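Local coordinates for protein NAD-dependent aldehyde dehydrogenase (Burkholderia multivorans, PDB 5UJU) that probably oxidises aldehydes to carboxylic acids with NAD+ as electron acceptor, perhaps glutamate gamma-semialdehyde among them, at residues 31-36 and 527-531; 159-164 and 218-223; 338-342 and 517-523. All coordinates share one frame; numbering follows the deposited sequence.

Contact 1 (31-36 and 527-531). With EDO (1,2-ethanediol), chain G.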
loop_
_atom_site.group_PDB
_atom_site.type_symbol
_atom_site.label_atom_id
_atom_site.label_comp_id
_atom_site.label_asym_id
_atom_site.label_seq_id
_atom_site.Cartn_x
_atom_site.Cartn_y
_atom_site.Cartn_z
ATOM N N ARG A 31 -8.771 18.411 8.968
ATOM C CA ARG A 31 -9.771 17.446 9.441
ATOM C C ARG A 31 -10.871 18.085 10.299
ATOM O O ARG A 31 -11.507 17.403 11.107
ATOM C CB ARG A 31 -9.100 16.275 10.179
ATOM C CG ARG A 31 -8.048 15.554 9.304
ATOM C CD ARG A 31 -7.724 14.121 9.757
ATOM N NE ARG A 31 -8.768 13.161 9.389
ATOM C CZ ARG A 31 -8.931 12.639 8.170
ATOM N NH1 ARG A 31 -8.125 12.978 7.163
ATOM N NH2 ARG A 31 -9.910 11.769 7.952
ATOM N N GLY A 32 -11.132 19.381 10.104
ATOM C CA GLY A 32 -12.360 20.002 10.562
ATOM C C GLY A 32 -13.520 19.627 9.650
ATOM O O GLY A 32 -13.440 18.679 8.860
ATOM N N TYR A 33 -14.627 20.374 9.772
ATOM C CA TYR A 33 -15.804 20.132 8.937
ATOM C C TYR A 33 -15.688 20.866 7.602
ATOM O O TYR A 33 -15.422 22.072 7.570
ATOM C CB TYR A 33 -17.109 20.563 9.621
ATOM C CG TYR A 33 -18.261 20.430 8.641
ATOM C CD1 TYR A 33 -18.688 19.171 8.224
ATOM C CD2 TYR A 33 -18.865 21.551 8.069
ATOM C CE1 TYR A 33 -19.706 19.022 7.297
ATOM C CE2 TYR A 33 -19.893 21.412 7.132
ATOM C CZ TYR A 33 -20.304 20.140 6.749
ATOM O OH TYR A 33 -21.317 19.966 5.826
ATOM N N TRP A 34 -15.932 20.145 6.508
ATOM C CA TRP A 34 -15.998 20.753 5.184
ATOM C C TRP A 34 -16.657 19.788 4.208
ATOM O O TRP A 34 -16.449 18.573 4.287
ATOM C CB TRP A 34 -14.613 21.152 4.656
ATOM C CG TRP A 34 -14.664 21.799 3.295
ATOM C CD1 TRP A 34 -15.078 23.074 2.997
ATOM C CD2 TRP A 34 -14.328 21.186 2.045
ATOM N NE1 TRP A 34 -14.995 23.292 1.640
ATOM C CE2 TRP A 34 -14.537 22.152 1.034
ATOM C CE3 TRP A 34 -13.856 19.918 1.683
ATOM C CZ2 TRP A 34 -14.296 21.888 -0.313
ATOM C CZ3 TRP A 34 -13.610 19.658 0.347
ATOM C CH2 TRP A 34 -13.831 20.641 -0.639
ATOM N N SER A 35 -17.453 20.345 3.289
ATOM C CA SER A 35 -18.106 19.617 2.206
ATOM C C SER A 35 -18.488 20.581 1.094
ATOM O O SER A 35 -19.201 21.557 1.348
ATOM C CB SER A 35 -19.361 18.888 2.684
ATOM O OG SER A 35 -20.066 18.364 1.566
ATOM N N PRO A 36 -18.057 20.338 -0.149
ATOM C CA PRO A 36 -18.473 21.210 -1.253
ATOM C C PRO A 36 -19.840 20.865 -1.810
ATOM O O PRO A 36 -20.330 21.586 -2.692
ATOM C CB PRO A 36 -17.388 20.968 -2.307
ATOM C CG PRO A 36 -17.051 19.521 -2.110
ATOM C CD PRO A 36 -17.167 19.258 -0.614
ATOM N N ALA A 527 -16.749 12.711 5.685
ATOM C CA ALA A 527 -15.545 12.794 4.866
ATOM C C ALA A 527 -14.675 13.961 5.334
ATOM O O ALA A 527 -15.170 14.931 5.918
ATOM C CB ALA A 527 -15.911 12.985 3.376
ATOM N N PHE A 528 -13.366 13.855 5.085
ATOM C CA PHE A 528 -12.354 14.866 5.402
ATOM C C PHE A 528 -12.150 15.034 6.905
ATOM O O PHE A 528 -11.559 16.033 7.338
ATOM C CB PHE A 528 -12.673 16.240 4.791
ATOM C CG PHE A 528 -13.002 16.193 3.320
ATOM C CD1 PHE A 528 -12.002 16.036 2.372
ATOM C CD2 PHE A 528 -14.320 16.311 2.892
ATOM C CE1 PHE A 528 -12.307 15.999 1.021
ATOM C CE2 PHE A 528 -14.637 16.261 1.551
ATOM C CZ PHE A 528 -13.628 16.113 0.611
ATOM N N SER A 529 -12.672 14.122 7.721
ATOM C CA SER A 529 -12.402 14.174 9.153
ATOM C C SER A 529 -12.382 12.763 9.743
ATOM O O SER A 529 -11.413 12.383 10.412
ATOM C CB SER A 529 -13.430 15.061 9.858
ATOM O OG SER A 529 -13.150 15.177 11.250
ATOM N N ASP A 530 -13.417 11.964 9.465
ATOM C CA ASP A 530 -13.546 10.626 10.035
ATOM C C ASP A 530 -13.013 9.586 9.053
ATOM O O ASP A 530 -13.532 9.451 7.940
ATOM C CB ASP A 530 -15.004 10.327 10.385
ATOM C CG ASP A 530 -15.604 11.365 11.330
ATOM O OD1 ASP A 530 -14.913 11.790 12.285
ATOM O OD2 ASP A 530 -16.765 11.765 11.111
ATOM N N PHE A 531 -11.990 8.843 9.476
ATOM C CA PHE A 531 -11.575 7.656 8.742
ATOM C C PHE A 531 -12.639 6.581 8.898
ATOM O O PHE A 531 -12.997 6.210 10.024
ATOM C CB PHE A 531 -10.234 7.141 9.263
ATOM C CG PHE A 531 -9.101 8.110 9.085
ATOM C CD1 PHE A 531 -8.524 8.299 7.836
ATOM C CD2 PHE A 531 -8.615 8.833 10.172
ATOM C CE1 PHE A 531 -7.483 9.193 7.668
ATOM C CE2 PHE A 531 -7.575 9.724 10.017
ATOM C CZ PHE A 531 -7.006 9.907 8.760
HETATM C C1 EDO G . -20.062 13.334 12.667
HETATM O O1 EDO G . -20.225 12.300 11.696
HETATM C C2 EDO G . -18.612 13.807 12.718
HETATM O O2 EDO G . -17.731 12.775 13.195
HETATM O O HOH W 1 -15.450 16.914 7.726
HETATM O O HOH W 2 -17.656 16.141 5.097
#
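A buried arginine-aromatic stack in the aldehyde dehydrogenase fold, beside the second subunit, joins R31, just past the end of helix 18-30, to F531 in the long loop after strand 511-514. The R31 guanidinium lies flat on the F531 ring, planes 4° apart, with CZ 3.4 Å from F531 CZ; the backbone of F528 and S529 covers its opposite face. Arginine suits the site because it offers a flat cationic face and N-H groups at its rim. A bend at chi3 (77°) lets it use both: NE donates to S529 O at 2.9 Å from above the carbonyl plane, and NH2 adds a weak bond to the same oxygen. That oxygen is also bonded by Y200 of the second subunit, while R31 NH1 turns back to I28 O.

S529 OG donates to R31 O at 2.8 Å and also bonds K198 NZ of the second subunit, so the serine links both loops to the interface. D530 OD2 bonds O2 of a 1,2-ethanediol, probably from the crystallisation liquor, also held by R560 and K198 of the second subunit. W34 and F528 form a T-shaped pair, planes 66° apart, indole edge to phenyl face, with W34 CZ3 3.6 Å from F528 CZ. Between these anchors, one water donates to G32 O and A527 O; a second donates to W34 O at 2.8 Å and to A527 O at 2.9 Å.

Contact 2 (159-164 and 218-223)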
loop_
_atom_site.group_PDB
_atom_site.type_symbol
_atom_site.label_atom_id
_atom_site.label_comp_id
_atom_site.label_asym_id
_atom_site.label_seq_id
_atom_site.Cartn_x
_atom_site.Cartn_y
_atom_site.Cartn_z
ATOM N N HIS A 159 -23.046 12.919 0.243
ATOM C CA HIS A 159 -22.054 12.298 1.126
ATOM C C HIS A 159 -21.158 11.328 0.362
ATOM O O HIS A 159 -19.949 11.253 0.627
ATOM C CB HIS A 159 -22.739 11.586 2.298
ATOM C CG HIS A 159 -23.344 12.516 3.303
ATOM N ND1 HIS A 159 -23.976 12.068 4.442
ATOM C CD2 HIS A 159 -23.412 13.867 3.343
ATOM C CE1 HIS A 159 -24.420 13.101 5.134
ATOM N NE2 HIS A 159 -24.089 14.205 4.490
ATOM N N ALA A 160 -21.728 10.585 -0.599
ATOM C CA ALA A 160 -20.906 9.719 -1.439
ATOM C C ALA A 160 -19.980 10.546 -2.309
ATOM O O ALA A 160 -18.804 10.196 -2.487
ATOM C CB ALA A 160 -21.779 8.817 -2.315
ATOM N N GLN A 161 -20.500 11.651 -2.851
ATOM C CA GLN A 161 -19.677 12.563 -3.635
ATOM C C GLN A 161 -18.562 13.169 -2.785
ATOM O O GLN A 161 -17.428 13.314 -3.255
ATOM C CB GLN A 161 -20.578 13.632 -4.256
ATOM C CG GLN A 161 -21.587 13.039 -5.247
ATOM C CD GLN A 161 -22.893 13.789 -5.289
ATOM O OE1 GLN A 161 -23.006 14.894 -4.756
ATOM N NE2 GLN A 161 -23.894 13.197 -5.936
ATOM N N ASP A 162 -18.857 13.486 -1.516
ATOM C CA ASP A 162 -17.806 13.882 -0.573
ATOM C C ASP A 162 -16.691 12.838 -0.505
ATOM O O ASP A 162 -15.502 13.168 -0.581
ATOM C CB ASP A 162 -18.395 14.090 0.827
ATOM C CG ASP A 162 -19.180 15.377 0.970
ATOM O OD1 ASP A 162 -18.977 16.309 0.165
ATOM O OD2 ASP A 162 -20.012 15.448 1.909
ATOM N N ARG A 163 -17.061 11.569 -0.329
ATOM C CA ARG A 163 -16.064 10.510 -0.179
ATOM C C ARG A 163 -15.300 10.283 -1.477
ATOM O O ARG A 163 -14.113 9.935 -1.454
ATOM C CB ARG A 163 -16.733 9.209 0.291
ATOM C CG ARG A 163 -17.179 9.205 1.772
ATOM C CD ARG A 163 -15.976 9.205 2.722
ATOM N NE ARG A 163 -16.372 9.218 4.139
ATOM C CZ ARG A 163 -15.519 9.177 5.167
ATOM N NH1 ARG A 163 -14.203 9.137 4.959
ATOM N NH2 ARG A 163 -15.980 9.187 6.419
ATOM N N ALA A 164 -15.975 10.422 -2.618
ATOM C CA ALA A 164 -15.269 10.377 -3.897
ATOM C C ALA A 164 -14.252 11.510 -3.988
ATOM O O ALA A 164 -13.086 11.289 -4.322
ATOM C CB ALA A 164 -16.272 10.443 -5.051
ATOM N N THR A 218 -23.216 3.695 -3.982
ATOM C CA THR A 218 -22.343 4.818 -4.312
ATOM C C THR A 218 -21.406 5.172 -3.156
ATOM O O THR A 218 -20.226 5.455 -3.379
ATOM C CB THR A 218 -23.175 6.033 -4.730
ATOM O OG1 THR A 218 -24.093 6.382 -3.685
ATOM C CG2 THR A 218 -23.950 5.732 -6.014
ATOM N N TRP A 219 -21.902 5.173 -1.921
ATOM C CA TRP A 219 -21.065 5.599 -0.801
ATOM C C TRP A 219 -19.873 4.672 -0.630
ATOM O O TRP A 219 -18.743 5.129 -0.416
ATOM C CB TRP A 219 -21.880 5.643 0.484
ATOM C CG TRP A 219 -21.214 6.427 1.602
ATOM C CD1 TRP A 219 -21.418 7.742 1.920
ATOM C CD2 TRP A 219 -20.258 5.930 2.554
ATOM N NE1 TRP A 219 -20.650 8.093 3.011
ATOM C CE2 TRP A 219 -19.925 7.002 3.414
ATOM C CE3 TRP A 219 -19.651 4.683 2.763
ATOM C CZ2 TRP A 219 -19.013 6.866 4.464
ATOM C CZ3 TRP A 219 -18.742 4.553 3.807
ATOM C CH2 TRP A 219 -18.433 5.639 4.641
ATOM N N ASN A 220 -20.111 3.360 -0.698
ATOM C CA ASN A 220 -19.009 2.407 -0.653
ATOM C C ASN A 220 -18.310 2.251 -1.998
ATOM O O ASN A 220 -17.113 1.951 -2.025
ATOM C CB ASN A 220 -19.487 1.034 -0.165
ATOM C CG ASN A 220 -19.756 1.006 1.333
ATOM O OD1 ASN A 220 -20.851 0.677 1.777
ATOM N ND2 ASN A 220 -18.741 1.345 2.116
ATOM N N GLY A 221 -19.020 2.420 -3.112
ATOM C CA GLY A 221 -18.398 2.200 -4.408
ATOM C C GLY A 221 -17.548 3.355 -4.907
ATOM O O GLY A 221 -16.510 3.137 -5.544
ATOM N N TYR A 222 -17.967 4.590 -4.619
ATOM C CA TYR A 222 -17.260 5.748 -5.168
ATOM C C TYR A 222 -15.799 5.849 -4.761
ATOM O O TYR A 222 -14.986 6.235 -5.620
ATOM C CB TYR A 222 -17.965 7.055 -4.786
ATOM C CG TYR A 222 -19.162 7.375 -5.630
ATOM C CD1 TYR A 222 -19.665 6.458 -6.540
ATOM C CD2 TYR A 222 -19.803 8.596 -5.506
ATOM C CE1 TYR A 222 -20.795 6.758 -7.313
ATOM C CE2 TYR A 222 -20.906 8.899 -6.263
ATOM C CZ TYR A 222 -21.393 7.987 -7.167
ATOM O OH TYR A 222 -22.495 8.312 -7.916
ATOM N N PRO A 223 -15.395 5.597 -3.499
ATOM C CA PRO A 223 -13.973 5.796 -3.160
ATOM C C PRO A 223 -13.023 4.985 -4.028
ATOM O O PRO A 223 -12.018 5.528 -4.497
ATOM C CB PRO A 223 -13.905 5.386 -1.677
ATOM C CG PRO A 223 -15.277 5.710 -1.151
ATOM C CD PRO A 223 -16.198 5.304 -2.291
HETATM O O HOH W 3 -23.919 10.410 -6.252
HETATM O O HOH W 4 -19.182 10.410 4.621
#
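W219, Y222 and R163 carry most of the contact between helices 158-175 and 217-230, which run nearly parallel here, axes 8.1 Å apart at a crossing angle of -16°. Helix 217-230 joins parallel strands 191-211 and 234-238, a beta-alpha-beta crossover consistent with the family's Rossmann-like NAD-binding domain, and helix 158-175 packs alongside. So close an approach depends on a small residue facing the partner helix: the methyl CB of A160 comes within 3.6 Å of W219 CA.

W219 sends its indole back over the neighbouring helix, CG anti to the backbone N (chi1 -164°). R163 CG sits over one face of the indole, near the rim, in an off-centre CH-pi contact 4.2 Å from the centroid of the five-membered ring. An arginine does two jobs here: its CG packs on the ring while CB meets P223 CG, and NE lies obliquely against W219 CZ2 at 3.6 Å. R163 NE and W219 NE1 both donate to one water, at 3.1 Å and 3.2 Å; beyond them NH1 forms a salt bridge with E166 and NH2 bonds D530 O.

Y222 presents its ring edge to the first helix, with CD2 3.6 Å from A160 O. Nearer the backbone, CB meets A164 CB at 3.8 Å. The phenol reaches past this apolar zone: OH is bonded to T250 OG1, and a water links it to Q161 NE2.

With no direct hydrogen bond between the segments, direct contact is mainly apolar and CH-pi, and two waters add the polar links across it.

Contact 3 (338-342 and 517-523)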
loop_
_atom_site.group_PDB
_atom_site.type_symbol
_atom_site.label_atom_id
_atom_site.label_comp_id
_atom_site.label_asym_id
_atom_site.label_seq_id
_atom_site.Cartn_x
_atom_site.Cartn_y
_atom_site.Cartn_z
ATOM N N ASN A 338 -30.375 8.236 21.946
ATOM C CA ASN A 338 -29.334 8.255 20.924
ATOM C C ASN A 338 -29.024 6.842 20.446
ATOM O O ASN A 338 -28.924 6.586 19.242
ATOM C CB ASN A 338 -28.078 8.934 21.470
ATOM C CG ASN A 338 -26.929 8.926 20.464
ATOM O OD1 ASN A 338 -26.259 7.905 20.282
ATOM N ND2 ASN A 338 -26.678 10.073 19.834
ATOM N N ILE A 339 -28.872 5.905 21.383
ATOM C CA ILE A 339 -28.655 4.516 20.996
ATOM C C ILE A 339 -29.829 4.007 20.172
ATOM O O ILE A 339 -29.648 3.294 19.173
ATOM C CB ILE A 339 -28.427 3.649 22.249
ATOM C CG1 ILE A 339 -27.049 3.945 22.846
ATOM C CG2 ILE A 339 -28.624 2.169 21.927
ATOM C CD1 ILE A 339 -26.832 3.304 24.208
ATOM N N ALA A 340 -31.049 4.383 20.562
ATOM C CA ALA A 340 -32.242 3.934 19.849
ATOM C C ALA A 340 -32.250 4.421 18.398
ATOM O O ALA A 340 -32.600 3.667 17.484
ATOM C CB ALA A 340 -33.488 4.430 20.567
ATOM N N PHE A 341 -31.929 5.701 18.177
ATOM C CA PHE A 341 -31.811 6.197 16.807
ATOM C C PHE A 341 -30.781 5.394 16.034
ATOM O O PHE A 341 -30.971 5.100 14.847
ATOM C CB PHE A 341 -31.405 7.672 16.802
ATOM C CG PHE A 341 -32.549 8.623 16.696
ATOM C CD1 PHE A 341 -33.313 8.680 15.539
ATOM C CD2 PHE A 341 -32.847 9.488 17.747
ATOM C CE1 PHE A 341 -34.376 9.562 15.439
ATOM C CE2 PHE A 341 -33.908 10.379 17.657
ATOM C CZ PHE A 341 -34.676 10.416 16.501
ATOM N N SER A 342 -29.669 5.049 16.690
ATOM C CA SER A 342 -28.596 4.320 16.021
ATOM C C SER A 342 -29.040 2.931 15.610
ATOM O O SER A 342 -28.574 2.405 14.589
ATOM C CB SER A 342 -27.373 4.233 16.931
ATOM O OG SER A 342 -27.007 5.529 17.357
ATOM N N THR A 517 -24.781 11.586 23.235
ATOM C CA THR A 517 -26.107 11.799 23.809
ATOM C C THR A 517 -26.909 12.860 23.063
ATOM O O THR A 517 -27.982 13.256 23.537
ATOM C CB THR A 517 -26.002 12.194 25.287
ATOM O OG1 THR A 517 -25.286 13.428 25.396
ATOM C CG2 THR A 517 -25.276 11.123 26.085
ATOM N N GLY A 518 -26.419 13.337 21.923
ATOM C CA GLY A 518 -27.119 14.356 21.160
ATOM C C GLY A 518 -27.432 13.971 19.723
ATOM O O GLY A 518 -27.970 12.890 19.458
ATOM N N GLY A 519 -27.107 14.856 18.783
ATOM C CA GLY A 519 -27.489 14.681 17.399
ATOM C C GLY A 519 -26.497 13.987 16.501
ATOM O O GLY A 519 -26.764 13.851 15.301
ATOM N N VAL A 520 -25.364 13.530 17.023
ATOM C CA VAL A 520 -24.396 12.760 16.249
ATOM C C VAL A 520 -24.499 11.304 16.691
ATOM O O VAL A 520 -24.496 11.011 17.893
ATOM C CB VAL A 520 -22.965 13.303 16.420
ATOM C CG1 VAL A 520 -21.954 12.369 15.769
ATOM C CG2 VAL A 520 -22.848 14.705 15.826
ATOM N N PHE A 521 -24.620 10.397 15.725
ATOM C CA PHE A 521 -24.800 8.982 16.006
ATOM C C PHE A 521 -23.589 8.190 15.537
ATOM O O PHE A 521 -22.927 8.556 14.557
ATOM C CB PHE A 521 -26.070 8.445 15.339
ATOM C CG PHE A 521 -27.273 9.287 15.611
ATOM C CD1 PHE A 521 -27.880 9.257 16.863
ATOM C CD2 PHE A 521 -27.778 10.141 14.636
ATOM C CE1 PHE A 521 -28.978 10.045 17.136
ATOM C CE2 PHE A 521 -28.879 10.936 14.901
ATOM C CZ PHE A 521 -29.487 10.885 16.160
ATOM N N VAL A 522 -23.300 7.103 16.267
ATOM C CA VAL A 522 -22.138 6.286 15.933
ATOM C C VAL A 522 -22.204 5.820 14.484
ATOM O O VAL A 522 -21.164 5.610 13.851
ATOM C CB VAL A 522 -22.006 5.098 16.913
ATOM C CG1 VAL A 522 -23.112 4.067 16.683
ATOM C CG2 VAL A 522 -20.612 4.473 16.806
ATOM N N ASN A 523 -23.417 5.704 13.915
ATOM C CA ASN A 523 -23.534 5.295 12.518
ATOM C C ASN A 523 -22.874 6.299 11.582
ATOM O O ASN A 523 -22.437 5.920 10.492
ATOM C CB ASN A 523 -24.995 5.146 12.078
ATOM C CG ASN A 523 -25.862 4.455 13.115
ATOM O OD1 ASN A 523 -25.781 4.755 14.302
ATOM N ND2 ASN A 523 -26.707 3.531 12.660
HETATM O O HOH W 5 -24.818 6.454 18.480
#
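Direct hydrogen bonds from two asparagines fasten helix 332-344, which packs on strands 323-326 and 487-491, to the loop after edge strand 511-514 of the same seven-stranded sheet. Both use the amide nitrogen. N338 reaches out with CG anti to its own N (chi1 177°), and its ND2 donates to V520 O and to G518 O, each at 3.1 Å. Both oxygens lie in the plane of the amide, as its two N-H bonds require, although the nitrogen stands above the plane of each carbonyl. At the other end N523 ND2 donates to S342 O at 2.9 Å. This bond is nearly straight, 171° at the hydrogen, and falls on a lone pair in the carbonyl plane.

A water adds a further polar link. It donates to N338 OD1 and to S342 OG and accepts from V522 N at 2.8 Å, so the oxygen side of the N338 amide is occupied as well. S342 OG in turn donates to N338 O at 2.9 Å, one turn back; serine is short enough to serve its own helix and the water together.

The apolar part centres on F521, whose CD1-CE1 side meets both the N338 amide and F341. Its CE1 is 3.4 Å from F341 CB, and the two phenyl rings meet obliquely, planes 41° apart. V520 packs on H562 of the second subunit.

N338 probably steadies the loop by holding two of its backbone carbonyls at once, while its amide, gripped through both nitrogen and oxygen, should have little freedom to rotate beside the F521 ring.

How the contacts relate
Contacts 1 and 2 touch, their centres 13 Å apart: S35 OG lies 2.7 Å from D162 OD1 and R163 NH2 lies 2.9 Å from D530 O, both probable hydrogen bonds, so the arginine beside the W219 indole also holds the loop that R31 grips. Contact 3 shares that loop with contact 1, 517-523 running on towards 527-531, but their centres are about 19 Å apart and no other touch joins them; both meet the second subunit. Contacts 2 and 3 do not touch, nearest atoms about 7 Å apart. The ethanediol lies at contact 1; contact 3 approaches the sodium ion bound at G348 and G458, about 8 Å from the N523 side chain.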